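Local coordinates for protein beta-N-acetylhexosaminidase (Arthrobacter aurescens, PDB 3RCN) that probably hydrolyses terminal non-reducing N-acetyl-D-hexosamine residues from N-acetyl-beta-D-hexosaminides, as a member of glycosyl hydrolase family 20, at residues Asp76-Arg81 with Asp134-Gly139; Gly97-Ala102 with Asp235-Val240; Gly139-Met144 with Lys168-His173. All coordinates share one frame; numbering follows the deposited sequence.

Contact 1: residues Asp76-Arg81 with Asp134-Gly139; sequences DAEAYR and DKPRFG
Tyr-80 and Asp-134 pair their backbones in both directions, as a hydrogen-bonded antiparallel pair should. Tyr-80 N gives its hydrogen to Asp-134 O at 2.9 Å, and Asp-134 N returns one to Tyr-80 O at 3.0 Å. Their side chains leave the same face of the sheet and run side by side. With CG of Tyr-80 set between the backbone N and the carbonyl carbon (chi1 71°), the ring is turned so that Asp-134 CB lies over one of its faces, 3.3 Å from Tyr-80 CZ. At the tip, Tyr-80 OH comes within 2.7 Å of Asp-134 OD2, a weak bond and not a settled one, because Thr-104 OG1 is also within hydrogen-bonding reach of the hydroxyl. Asp-134 OD1 accepts from Trp-483 NE1 and the backbone N of Trp-15, so this buried aspartate is well supplied with donors. A phenol suits the place because it combines a flat apolar face with a polar end.

Before the strand, Asp-76 to Ala-79 form a type I turn, closed by Ala-79 N donating to Asp-76 O. Asp-76 OD1 accepts from Glu-78 N at 2.8 Å, met from above the carboxylate plane, which makes an Asx turn. Glu-78 then crosses Pro-136, its OE1 3.3 Å from Pro-136 CG; OE1 forms a salt bridge with Arg-141 and OE2 accepts from Asn-170. Water 1 donates to Gly-139 O at 2.6 Å and, weakly, to Glu-78 OE1. Together these bonds close the end of an antiparallel ladder, where strand 125-134 of the family 20 domain 2 sheet runs into the barrel linker.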
ATOM      1  N   ASP A  76      20.214  -9.888  26.945  1.00 32.02           N
ATOM      2  CA  ASP A  76      20.404 -10.313  25.551  1.00 41.87           C
ATOM      3  C   ASP A  76      20.087  -9.192  24.550  1.00 48.25           C
ATOM      4  O   ASP A  76      19.274  -8.295  24.825  1.00 49.89           O
ATOM      5  CB  ASP A  76      19.548 -11.543  25.221  1.00 49.53           C
ATOM      6  CG  ASP A  76      19.608 -11.916  23.736  1.00 71.02           C
ATOM      7  OD1 ASP A  76      18.629 -11.640  23.000  1.00 67.63           O
ATOM      8  OD2 ASP A  76      20.644 -12.480  23.301  1.00 84.60           O
ATOM      9  N   ALA A  77      20.735  -9.249  23.389  1.00 50.62           N
ATOM     10  CA  ALA A  77      20.550  -8.254  22.329  1.00 47.89           C
ATOM     11  C   ALA A  77      19.098  -8.021  21.889  1.00 40.30           C
ATOM     12  O   ALA A  77      18.735  -6.898  21.582  1.00 35.41           O
ATOM     13  CB  ALA A  77      21.416  -8.597  21.117  1.00 45.44           C
ATOM     14  N   GLU A  78      18.286  -9.075  21.819  1.00 39.07           N
ATOM     15  CA  GLU A  78      16.884  -8.940  21.407  1.00 32.56           C
ATOM     16  C   GLU A  78      15.961  -8.780  22.604  1.00 38.28           C
ATOM     17  O   GLU A  78      14.747  -8.751  22.459  1.00 43.86           O
ATOM     18  CB  GLU A  78      16.414 -10.130  20.565  1.00 36.56           C
ATOM     19  CG  GLU A  78      16.869 -10.121  19.108  1.00 47.00           C
ATOM     20  CD  GLU A  78      16.048 -11.065  18.228  1.00 53.31           C
ATOM     21  OE1 GLU A  78      15.841 -12.229  18.638  1.00 54.34           O
ATOM     22  OE2 GLU A  78      15.602 -10.636  17.134  1.00 53.77           O
ATOM     23  N   ALA A  79      16.545  -8.689  23.790  1.00 38.31           N
ATOM     24  CA  ALA A  79      15.782  -8.632  25.030  1.00 40.55           C
ATOM     25  C   ALA A  79      15.675  -7.198  25.555  1.00 44.52           C
ATOM     26  O   ALA A  79      16.559  -6.374  25.327  1.00 51.14           O
ATOM     27  CB  ALA A  79      16.411  -9.554  26.091  1.00 31.41           C
ATOM     28  N   TYR A  80      14.570  -6.883  26.217  1.00 39.97           N
ATOM     29  CA  TYR A  80      14.408  -5.556  26.790  1.00 41.91           C
ATOM     30  C   TYR A  80      13.653  -5.596  28.111  1.00 40.18           C
ATOM     31  O   TYR A  80      12.980  -6.570  28.441  1.00 37.30           O
ATOM     32  CB  TYR A  80      13.660  -4.638  25.818  1.00 41.84           C
ATOM     33  CG  TYR A  80      12.221  -5.031  25.704  1.00 37.44           C
ATOM     34  CD1 TYR A  80      11.816  -5.957  24.751  1.00 36.64           C
ATOM     35  CD2 TYR A  80      11.274  -4.523  26.577  1.00 29.29           C
ATOM     36  CE1 TYR A  80      10.509  -6.354  24.654  1.00 31.82           C
ATOM     37  CE2 TYR A  80       9.955  -4.919  26.488  1.00 35.73           C
ATOM     38  CZ  TYR A  80       9.581  -5.830  25.516  1.00 33.08           C
ATOM     39  OH  TYR A  80       8.277  -6.236  25.411  1.00 36.83           O
ATOM     40  N   ARG A  81      13.776  -4.509  28.855  1.00 41.06           N
ATOM     41  CA  ARG A  81      12.990  -4.291  30.050  1.00 49.78           C
ATOM     42  C   ARG A  81      12.251  -2.967  29.849  1.00 47.51           C
ATOM     43  O   ARG A  81      12.828  -2.009  29.327  1.00 46.65           O
ATOM     44  CB  ARG A  81      13.917  -4.230  31.262  1.00 57.51           C
ATOM     45  CG  ARG A  81      13.226  -4.419  32.590  1.00 69.95           C
ATOM     46  CD  ARG A  81      14.248  -4.645  33.695  1.00 76.89           C
ATOM     47  NE  ARG A  81      15.230  -3.564  33.751  1.00 81.36           N
ATOM     48  CZ  ARG A  81      16.522  -3.706  33.455  1.00 80.39           C
ATOM     49  NH1 ARG A  81      16.994  -4.895  33.098  1.00 76.09           N
ATOM     50  NH2 ARG A  81      17.347  -2.663  33.529  1.00 75.86           N
ATOM     51  N   ASP A 134      11.245  -8.907  28.954  1.00 47.61           N
ATOM     52  CA  ASP A 134      10.915  -9.643  27.745  1.00 39.28           C
ATOM     53  C   ASP A 134      12.129 -10.090  26.929  1.00 44.23           C
ATOM     54  O   ASP A 134      13.106  -9.350  26.796  1.00 45.81           O
ATOM     55  CB  ASP A 134      10.015  -8.770  26.872  1.00 39.37           C
ATOM     56  CG  ASP A 134       8.988  -9.575  26.110  1.00 43.55           C
ATOM     57  OD1 ASP A 134       9.032 -10.821  26.188  1.00 45.23           O
ATOM     58  OD2 ASP A 134       8.140  -8.962  25.434  1.00 37.62           O
ATOM     59  N   LYS A 135      12.055 -11.308  26.394  1.00 41.03           N
ATOM     60  CA  LYS A 135      13.031 -11.831  25.444  1.00 42.82           C
ATOM     61  C   LYS A 135      12.339 -12.778  24.458  1.00 43.29           C
ATOM     62  O   LYS A 135      11.248 -13.266  24.739  1.00 45.49           O
ATOM     63  CB  LYS A 135      14.188 -12.533  26.167  1.00 48.73           C
ATOM     64  CG  LYS A 135      13.967 -14.016  26.450  1.00 55.45           C
ATOM     65  CD  LYS A 135      13.008 -14.264  27.606  1.00 60.10           C
ATOM     66  CE  LYS A 135      13.715 -14.979  28.752  1.00 64.42           C
ATOM     67  NZ  LYS A 135      14.478 -16.185  28.282  1.00 62.22           N
ATOM     68  N   PRO A 136      12.941 -12.999  23.280  1.00 37.49           N
ATOM     69  CA  PRO A 136      12.407 -14.009  22.357  1.00 36.09           C
ATOM     70  C   PRO A 136      12.700 -15.457  22.785  1.00 38.57           C
ATOM     71  O   PRO A 136      13.797 -15.745  23.256  1.00 41.68           O
ATOM     72  CB  PRO A 136      13.127 -13.695  21.040  1.00 33.90           C
ATOM     73  CG  PRO A 136      14.409 -13.079  21.451  1.00 33.11           C
ATOM     74  CD  PRO A 136      14.119 -12.310  22.729  1.00 39.14           C
ATOM     75  N   ARG A 137      11.728 -16.348  22.594  1.00 38.62           N
ATOM     76  CA  ARG A 137      11.922 -17.774  22.795  1.00 40.13           C
ATOM     77  C   ARG A 137      12.788 -18.332  21.683  1.00 40.37           C
ATOM     78  O   ARG A 137      13.769 -19.008  21.952  1.00 39.50           O
ATOM     79  CB  ARG A 137      10.588 -18.511  22.815  1.00 43.08           C
ATOM     80  CG  ARG A 137      10.725 -20.020  22.764  1.00 42.82           C
ATOM     81  CD  ARG A 137       9.360 -20.692  22.695  1.00 48.53           C
ATOM     82  NE  ARG A 137       9.474 -22.143  22.818  1.00 55.66           N
ATOM     83  CZ  ARG A 137       8.536 -23.014  22.450  1.00 53.99           C
ATOM     84  NH1 ARG A 137       7.392 -22.592  21.923  1.00 54.42           N
ATOM     85  NH2 ARG A 137       8.747 -24.313  22.604  1.00 46.96           N
ATOM     86  N   PHE A 138      12.440 -18.041  20.432  1.00 36.62           N
ATOM     87  CA  PHE A 138      13.276 -18.466  19.299  1.00 38.11           C
ATOM     88  C   PHE A 138      14.040 -17.277  18.755  1.00 40.49           C
ATOM     89  O   PHE A 138      13.557 -16.142  18.803  1.00 47.44           O
ATOM     90  CB  PHE A 138      12.445 -19.066  18.169  1.00 39.48           C
ATOM     91  CG  PHE A 138      11.673 -20.283  18.563  1.00 50.05           C
ATOM     92  CD1 PHE A 138      12.158 -21.146  19.524  1.00 53.46           C
ATOM     93  CD2 PHE A 138      10.460 -20.568  17.966  1.00 50.94           C
ATOM     94  CE1 PHE A 138      11.453 -22.272  19.883  1.00 54.88           C
ATOM     95  CE2 PHE A 138       9.746 -21.694  18.326  1.00 57.21           C
ATOM     96  CZ  PHE A 138      10.249 -22.548  19.289  1.00 57.93           C
ATOM     97  N   GLY A 139      15.237 -17.524  18.248  1.00 31.35           N
ATOM     98  CA  GLY A 139      16.036 -16.450  17.694  1.00 28.65           C
ATOM     99  C   GLY A 139      15.702 -16.191  16.239  1.00 33.38           C
ATOM    100  O   GLY A 139      16.000 -15.125  15.713  1.00 31.84           O
TER
HETATM  101  O   HOH W   1      18.037 -13.682  16.572  1.00 44.03           O

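Contact 2: residues Gly97-Ala102 with Asp235-Val240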
ATOM      1  N   GLY A  97      16.622  -5.034  20.650  1.00 30.92           N
ATOM      2  CA  GLY A  97      15.911  -5.113  21.913  1.00 27.53           C
ATOM      3  C   GLY A  97      15.109  -3.851  22.170  1.00 36.83           C
ATOM      4  O   GLY A  97      13.929  -3.904  22.526  1.00 38.75           O
ATOM      5  N   ALA A  98      15.763  -2.709  21.988  1.00 37.20           N
ATOM      6  CA  ALA A  98      15.132  -1.411  22.169  1.00 36.87           C
ATOM      7  C   ALA A  98      13.961  -1.266  21.203  1.00 37.16           C
ATOM      8  O   ALA A  98      12.934  -0.690  21.538  1.00 33.26           O
ATOM      9  CB  ALA A  98      16.148  -0.296  21.946  1.00 31.31           C
ATOM     10  N   PHE A  99      14.128  -1.800  20.001  1.00 30.55           N
ATOM     11  CA  PHE A  99      13.085  -1.737  19.001  1.00 29.99           C
ATOM     12  C   PHE A  99      11.856  -2.472  19.512  1.00 37.62           C
ATOM     13  O   PHE A  99      10.748  -1.946  19.463  1.00 38.35           O
ATOM     14  CB  PHE A  99      13.572  -2.346  17.676  1.00 27.66           C
ATOM     15  CG  PHE A  99      12.535  -2.345  16.596  1.00 31.36           C
ATOM     16  CD1 PHE A  99      12.263  -1.187  15.878  1.00 32.62           C
ATOM     17  CD2 PHE A  99      11.817  -3.495  16.302  1.00 29.17           C
ATOM     18  CE1 PHE A  99      11.295  -1.177  14.874  1.00 32.65           C
ATOM     19  CE2 PHE A  99      10.842  -3.494  15.300  1.00 28.77           C
ATOM     20  CZ  PHE A  99      10.587  -2.336  14.583  1.00 30.15           C
ATOM     21  N   TYR A 100      12.052  -3.691  20.009  1.00 38.84           N
ATOM     22  CA  TYR A 100      10.928  -4.493  20.481  1.00 34.69           C
ATOM     23  C   TYR A 100      10.256  -3.844  21.692  1.00 33.73           C
ATOM     24  O   TYR A 100       9.039  -3.921  21.849  1.00 39.46           O
ATOM     25  CB  TYR A 100      11.359  -5.942  20.742  1.00 33.88           C
ATOM     26  CG  TYR A 100      11.802  -6.630  19.471  1.00 30.56           C
ATOM     27  CD1 TYR A 100      11.115  -6.421  18.275  1.00 29.31           C
ATOM     28  CD2 TYR A 100      12.928  -7.446  19.446  1.00 37.72           C
ATOM     29  CE1 TYR A 100      11.513  -7.035  17.084  1.00 28.40           C
ATOM     30  CE2 TYR A 100      13.350  -8.061  18.248  1.00 39.36           C
ATOM     31  CZ  TYR A 100      12.634  -7.841  17.078  1.00 36.25           C
ATOM     32  OH  TYR A 100      13.029  -8.431  15.910  1.00 39.20           O
ATOM     33  N   GLY A 101      11.045  -3.180  22.529  1.00 28.90           N
ATOM     34  CA  GLY A 101      10.490  -2.450  23.651  1.00 35.54           C
ATOM     35  C   GLY A 101       9.546  -1.368  23.148  1.00 37.77           C
ATOM     36  O   GLY A 101       8.441  -1.230  23.650  1.00 36.12           O
ATOM     37  N   ALA A 102      10.007  -0.612  22.154  1.00 32.20           N
ATOM     38  CA  ALA A 102       9.218   0.392  21.461  1.00 36.96           C
ATOM     39  C   ALA A 102       7.879  -0.148  20.982  1.00 39.87           C
ATOM     40  O   ALA A 102       6.849   0.513  21.147  1.00 41.90           O
ATOM     41  CB  ALA A 102      10.002   0.966  20.279  1.00 32.39           C
ATOM     42  N   ASP A 235      15.848  -1.380   9.233  1.00 34.96           N
ATOM     43  CA  ASP A 235      15.431  -0.383  10.218  1.00 34.65           C
ATOM     44  C   ASP A 235      14.516  -1.019  11.264  1.00 29.61           C
ATOM     45  O   ASP A 235      14.465  -0.585  12.405  1.00 35.36           O
ATOM     46  CB  ASP A 235      14.709   0.786   9.543  1.00 50.64           C
ATOM     47  CG  ASP A 235      15.666   1.822   8.954  1.00 53.67           C
ATOM     48  OD1 ASP A 235      16.900   1.732   9.215  1.00 48.13           O
ATOM     49  OD2 ASP A 235      15.164   2.739   8.247  1.00 44.89           O
ATOM     50  N   ARG A 236      13.754  -2.019  10.839  1.00 28.22           N
ATOM     51  CA  ARG A 236      12.877  -2.799  11.719  1.00 26.80           C
ATOM     52  C   ARG A 236      13.466  -4.128  12.243  1.00 32.30           C
ATOM     53  O   ARG A 236      12.726  -4.983  12.750  1.00 29.77           O
ATOM     54  CB  ARG A 236      11.493  -2.971  11.087  1.00 25.38           C
ATOM     55  CG  ARG A 236      10.713  -1.650  10.989  1.00 22.51           C
ATOM     56  CD  ARG A 236       9.945  -1.568   9.678  1.00 24.20           C
ATOM     57  NE  ARG A 236       9.334  -0.260   9.475  1.00 36.17           N
ATOM     58  CZ  ARG A 236       9.951   0.800   8.959  1.00 37.69           C
ATOM     59  NH1 ARG A 236      11.223   0.735   8.593  1.00 32.54           N
ATOM     60  NH2 ARG A 236       9.289   1.937   8.810  1.00 42.47           N
ATOM     61  N   HIS A 237      14.758  -4.359  11.991  1.00 27.75           N
ATOM     62  CA  HIS A 237      15.453  -5.527  12.542  1.00 33.07           C
ATOM     63  C   HIS A 237      14.895  -6.829  11.997  1.00 37.67           C
ATOM     64  O   HIS A 237      14.774  -7.836  12.692  1.00 32.65           O
ATOM     65  CB  HIS A 237      15.466  -5.505  14.077  1.00 25.69           C
ATOM     66  CG  HIS A 237      16.291  -4.390  14.627  1.00 36.04           C
ATOM     67  ND1 HIS A 237      17.662  -4.472  14.747  1.00 38.24           N
ATOM     68  CD2 HIS A 237      15.954  -3.138  15.018  1.00 34.94           C
ATOM     69  CE1 HIS A 237      18.127  -3.332  15.220  1.00 40.92           C
ATOM     70  NE2 HIS A 237      17.111  -2.506  15.396  1.00 37.95           N
ATOM     71  N   ILE A 238      14.558  -6.782  10.723  1.00 37.58           N
ATOM     72  CA  ILE A 238      14.145  -7.963  10.012  1.00 33.59           C
ATOM     73  C   ILE A 238      15.231  -8.294   8.989  1.00 31.72           C
ATOM     74  O   ILE A 238      15.702  -7.417   8.251  1.00 28.44           O
ATOM     75  CB  ILE A 238      12.781  -7.732   9.352  1.00 25.97           C
ATOM     76  CG1 ILE A 238      11.730  -7.487  10.441  1.00 28.61           C
ATOM     77  CG2 ILE A 238      12.402  -8.897   8.469  1.00 25.61           C
ATOM     78  CD1 ILE A 238      10.439  -6.875   9.932  1.00 32.23           C
ATOM     79  N   THR A 239      15.648  -9.557   8.979  1.00 27.61           N
ATOM     80  CA  THR A 239      16.626 -10.038   8.021  1.00 31.83           C
ATOM     81  C   THR A 239      15.843 -10.511   6.799  1.00 33.23           C
ATOM     82  O   THR A 239      14.831 -11.203   6.942  1.00 33.41           O
ATOM     83  CB  THR A 239      17.471 -11.178   8.633  1.00 35.16           C
ATOM     84  OG1 THR A 239      18.297 -10.648   9.679  1.00 32.28           O
ATOM     85  CG2 THR A 239      18.360 -11.847   7.580  1.00 39.59           C
ATOM     86  N   VAL A 240      16.271 -10.097   5.610  1.00 27.60           N
ATOM     87  CA  VAL A 240      15.610 -10.541   4.386  1.00 28.12           C
ATOM     88  C   VAL A 240      16.436 -11.624   3.686  1.00 31.05           C
ATOM     89  O   VAL A 240      17.503 -11.347   3.130  1.00 28.05           O
ATOM     90  CB  VAL A 240      15.385  -9.382   3.398  1.00 26.53           C
ATOM     91  CG1 VAL A 240      14.769  -9.907   2.117  1.00 22.79           C
ATOM     92  CG2 VAL A 240      14.478  -8.308   4.010  1.00 35.65           C
TER
HETATM   93  O   HOH W   2      11.527  -7.355  13.977  1.00 27.74           O
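Phe-99 carries most of the apolar contact, reaching from its helix to the backbone and side chain of Arg-236. Its CG stands anti to the backbone N (chi1 179°), which carries the ring toward the facing loop. Over one face of that ring lies Arg-236 CA, 4.1 Å from the centroid and 28° off the normal, a CH-pi contact. Arg-236 CB and CG pack on Phe-99 CZ, the CG at 3.7 Å, and the carbonyl Arg-236 O comes within 3.5 Å of Phe-99 CE2. A phenylalanine fits here because its ring meets no charged group of Arg-236, whose guanidinium leads away to a salt bridge with Glu-162.

The aromatic pair is oblique. The side chains of Phe-99 and His-237 slide past each other in opposite directions; their ring centroids are 5.6 Å apart and their planes at 52°, and the closest approach of the two side chains is Phe-99 CB to His-237 CD2 at 3.7 Å. His-237 has a positive phi and is the C-prime residue of the Schellman motif ending helix 223-235, consistent with the turn setting its side chain toward the helix that bears Phe-99.

Polar contact is made through solvent rather than directly. Water 2, at the edge of the Tyr-100 ring and in its plane, accepts from Tyr-100 OH at 2.7 Å and donates to Arg-236 O at 2.9 Å. It thereby satisfies a backbone carbonyl and a phenolic hydrogen at once.

Phe-99 also meets Trp-44 of helix 39-53 edge-to-face and touches Ala-165 of helix 154-166, while Tyr-100 meets Trp-483 of helix 474-483 edge-to-face. Helix 95-109 of the N-terminal domain packs against the loop that links helix 223-235 to barrel strand 239-243.

Contact 3: residues Gly139-Met144 with Lys168-His173; sequences GYRGTM and KLNVLH
Lys-168 O is gripped by two nitrogens of one guanidinium: Arg-141 NE at 2.9 Å and Arg-141 NH1 at 3.0 Å approach it side-on, with the oxygen in the guanidinium plane. The arginine reaches it by a bend at chi3 (-65°). Over one guanidinium face lies the amide of Asn-170, the two planes 42° apart, and Arg-141 NH2 turns to a salt bridge with Glu-78. Asn-170 works both ends of its amide: ND2 donates to Gly-139 O at 2.7 Å, and OD1 accepts from Arg-141 N at 2.8 Å, so one amide spans the backbone from Gly-139 to Arg-141, just ahead of the first bridge pair, Gly-142 with Val-171. An alanine in place of Arg-141 would probably leave Lys-168 O without these two donors and Glu-78 without its charged mate.

Beyond this, parallel pairing takes over, with Val-171 N bound to Arg-141 O, Thr-143 N to Val-171 O, and His-173 N to Thr-143 O at 2.7 Å. On the face shared by Val-171 and His-173, Val-171 CG2 sits over the centre of the Tyr-140 ring, 3.9 Å from its centroid, a CH-pi contact that suits a branched side chain. Gly-142 has no CB to strike that ring. Further along, Met-144 (selenomethionine) lays CG over the imidazole face, 3.4 Å from His-173 CD2, while His-173 NE2 bonds to Glu-243. Water 3 joins Tyr-140 OH, also hydrogen-bonded to Gln-453, to His-173 ND1. Strands 140-146 and 171-178, connected through helix 154-166, form a beta-alpha-beta unit of the family 20 catalytic TIM barrel.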
ATOM      1  N   GLY A 139      15.237 -17.524  18.248  1.00 31.35           N
ATOM      2  CA  GLY A 139      16.036 -16.450  17.694  1.00 28.65           C
ATOM      3  C   GLY A 139      15.702 -16.191  16.239  1.00 33.38           C
ATOM      4  O   GLY A 139      16.000 -15.125  15.713  1.00 31.84           O
ATOM      5  N   TYR A 140      15.126 -17.188  15.573  1.00 30.83           N
ATOM      6  CA  TYR A 140      14.734 -17.037  14.189  1.00 30.20           C
ATOM      7  C   TYR A 140      13.217 -17.180  14.135  1.00 35.78           C
ATOM      8  O   TYR A 140      12.692 -18.287  14.308  1.00 34.12           O
ATOM      9  CB  TYR A 140      15.447 -18.119  13.368  1.00 30.73           C
ATOM     10  CG  TYR A 140      15.104 -18.187  11.892  1.00 31.66           C
ATOM     11  CD1 TYR A 140      16.096 -18.051  10.922  1.00 27.19           C
ATOM     12  CD2 TYR A 140      13.800 -18.426  11.466  1.00 29.55           C
ATOM     13  CE1 TYR A 140      15.796 -18.147   9.563  1.00 20.19           C
ATOM     14  CE2 TYR A 140      13.492 -18.513  10.111  1.00 32.20           C
ATOM     15  CZ  TYR A 140      14.497 -18.368   9.165  1.00 30.38           C
ATOM     16  OH  TYR A 140      14.198 -18.440   7.818  1.00 34.58           O
ATOM     17  N   ARG A 141      12.518 -16.060  13.923  1.00 35.67           N
ATOM     18  CA  ARG A 141      11.062 -16.076  13.855  1.00 31.16           C
ATOM     19  C   ARG A 141      10.661 -15.524  12.493  1.00 36.94           C
ATOM     20  O   ARG A 141      10.669 -14.311  12.258  1.00 34.69           O
ATOM     21  CB  ARG A 141      10.522 -15.202  14.987  1.00 23.71           C
ATOM     22  CG  ARG A 141      11.198 -15.505  16.334  1.00 28.14           C
ATOM     23  CD  ARG A 141      10.764 -14.604  17.489  1.00 26.89           C
ATOM     24  NE  ARG A 141      11.139 -13.207  17.287  1.00 29.03           N
ATOM     25  CZ  ARG A 141      12.380 -12.726  17.374  1.00 34.42           C
ATOM     26  NH1 ARG A 141      12.611 -11.428  17.177  1.00 33.48           N
ATOM     27  NH2 ARG A 141      13.395 -13.530  17.656  1.00 29.89           N
ATOM     28  N   GLY A 142      10.253 -16.436  11.621  1.00 32.90           N
ATOM     29  CA  GLY A 142      10.175 -16.125  10.215  1.00 19.37           C
ATOM     30  C   GLY A 142       8.806 -15.989   9.613  1.00 29.32           C
ATOM     31  O   GLY A 142       7.816 -16.437  10.179  1.00 34.57           O
ATOM     32  N   THR A 143       8.778 -15.438   8.408  1.00 30.06           N
ATOM     33  CA  THR A 143       7.636 -15.536   7.526  1.00 30.45           C
ATOM     34  C   THR A 143       8.188 -15.576   6.119  1.00 29.34           C
ATOM     35  O   THR A 143       9.104 -14.820   5.765  1.00 26.10           O
ATOM     36  CB  THR A 143       6.692 -14.309   7.630  1.00 43.23           C
ATOM     37  OG1 THR A 143       6.130 -14.237   8.945  1.00 47.40           O
ATOM     38  CG2 THR A 143       5.576 -14.428   6.623  1.00 34.15           C
HETATM   39  N   MSE A 144       7.613 -16.439   5.305  1.00 38.17           N
HETATM   40  CA  MSE A 144       7.952 -16.454   3.901  1.00 40.06           C
HETATM   41  C   MSE A 144       6.841 -15.813   3.101  1.00 42.22           C
HETATM   42  O   MSE A 144       5.663 -15.972   3.395  1.00 47.39           O
HETATM   43  CB  MSE A 144       8.160 -17.867   3.414  1.00 38.50           C
HETATM   44  CG  MSE A 144       8.894 -17.918   2.114  1.00 45.62           C
HETATM   45 SE   MSE A 144       8.225 -19.357   1.020  0.75 43.76          SE
HETATM   46  CE  MSE A 144       6.547 -18.500   0.531  1.00 25.70           C
ATOM     47  N   LYS A 168       7.023  -8.619  16.212  1.00 24.39           N
ATOM     48  CA  LYS A 168       8.371  -8.986  16.630  1.00 23.83           C
ATOM     49  C   LYS A 168       8.954 -10.147  15.830  1.00 27.94           C
ATOM     50  O   LYS A 168       9.839 -10.830  16.305  1.00 28.70           O
ATOM     51  CB  LYS A 168       8.380  -9.335  18.121  1.00 29.14           C
ATOM     52  CG  LYS A 168       8.088  -8.157  19.078  1.00 33.61           C
ATOM     53  CD  LYS A 168       8.154  -8.613  20.550  1.00 39.72           C
ATOM     54  CE  LYS A 168       8.153  -7.455  21.558  1.00 36.39           C
ATOM     55  NZ  LYS A 168       6.834  -6.773  21.692  1.00 33.27           N
ATOM     56  N   LEU A 169       8.456 -10.345  14.612  1.00 28.10           N
ATOM     57  CA  LEU A 169       9.030 -11.291  13.669  1.00 25.44           C
ATOM     58  C   LEU A 169      10.299 -10.673  13.109  1.00 32.73           C
ATOM     59  O   LEU A 169      10.287  -9.507  12.712  1.00 28.90           O
ATOM     60  CB  LEU A 169       8.044 -11.605  12.543  1.00 22.53           C
ATOM     61  CG  LEU A 169       6.778 -12.307  13.049  1.00 33.73           C
ATOM     62  CD1 LEU A 169       5.667 -12.305  12.020  1.00 38.29           C
ATOM     63  CD2 LEU A 169       7.078 -13.727  13.501  1.00 26.87           C
ATOM     64  N   ASN A 170      11.409 -11.417  13.191  1.00 35.54           N
ATOM     65  CA  ASN A 170      12.698 -10.975  12.651  1.00 28.26           C
ATOM     66  C   ASN A 170      13.197 -11.507  11.292  1.00 30.79           C
ATOM     67  O   ASN A 170      14.249 -11.085  10.832  1.00 33.37           O
ATOM     68  CB  ASN A 170      13.792 -11.088  13.709  1.00 34.04           C
ATOM     69  CG  ASN A 170      14.055 -12.510  14.115  1.00 39.43           C
ATOM     70  OD1 ASN A 170      13.504 -13.448  13.539  1.00 39.63           O
ATOM     71  ND2 ASN A 170      14.913 -12.683  15.113  1.00 40.06           N
ATOM     72  N   VAL A 171      12.474 -12.413  10.640  1.00 26.15           N
ATOM     73  CA  VAL A 171      12.972 -12.919   9.356  1.00 27.36           C
ATOM     74  C   VAL A 171      11.914 -12.920   8.283  1.00 26.97           C
ATOM     75  O   VAL A 171      10.793 -13.380   8.497  1.00 29.27           O
ATOM     76  CB  VAL A 171      13.601 -14.372   9.432  1.00 26.57           C
ATOM     77  CG1 VAL A 171      14.043 -14.833   8.055  1.00 17.34           C
ATOM     78  CG2 VAL A 171      14.787 -14.408  10.350  1.00 20.79           C
ATOM     79  N   LEU A 172      12.281 -12.407   7.120  1.00 22.57           N
ATOM     80  CA  LEU A 172      11.385 -12.417   5.979  1.00 24.83           C
ATOM     81  C   LEU A 172      12.084 -13.162   4.881  1.00 31.61           C
ATOM     82  O   LEU A 172      13.143 -12.739   4.387  1.00 31.38           O
ATOM     83  CB  LEU A 172      11.055 -11.003   5.489  1.00 30.15           C
ATOM     84  CG  LEU A 172      10.437 -10.971   4.078  1.00 30.10           C
ATOM     85  CD1 LEU A 172       8.998 -11.499   4.067  1.00 22.88           C
ATOM     86  CD2 LEU A 172      10.488  -9.573   3.499  1.00 34.00           C
ATOM     87  N   HIS A 173      11.482 -14.280   4.509  1.00 29.73           N
ATOM     88  CA  HIS A 173      12.040 -15.128   3.483  1.00 33.30           C
ATOM     89  C   HIS A 173      11.266 -14.792   2.205  1.00 33.14           C
ATOM     90  O   HIS A 173      10.053 -14.991   2.121  1.00 29.44           O
ATOM     91  CB  HIS A 173      11.906 -16.591   3.911  1.00 36.76           C
ATOM     92  CG  HIS A 173      12.312 -17.581   2.865  1.00 52.55           C
ATOM     93  ND1 HIS A 173      12.844 -18.814   3.178  1.00 58.25           N
ATOM     94  CD2 HIS A 173      12.245 -17.531   1.512  1.00 54.03           C
ATOM     95  CE1 HIS A 173      13.089 -19.481   2.064  1.00 57.35           C
ATOM     96  NE2 HIS A 173      12.734 -18.724   1.040  1.00 55.77           N
TER
HETATM   97  O   HOH W   3      14.849 -19.890   5.254  1.00 43.38           O

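How the contacts relate
Contacts 1 and 3 share Gly-139 and are joined by a salt bridge: Glu-78 OE1 lies 2.9 Å from Arg-141 NH2, and Glu-78 OE2 is 3.0 Å from Asn-170 ND2, probably a hydrogen bond. Contact 2 joins contact 3 through the barrel sheet, where Thr-239 N probably bonds to Asn-170 O at 2.8 Å, while Tyr-80 CB packs on Gly-97 O (3.4 Å) to tie contacts 1 and 2. Contact 1 lies where the N-terminal sheet passes into the linker; contact 2 packs that domain on the barrel, and both are away from the predicted active site. Contact 3 leads inward: the side chain of Met-144 is about 11 Å from that of Glu-316, the predicted proton donor.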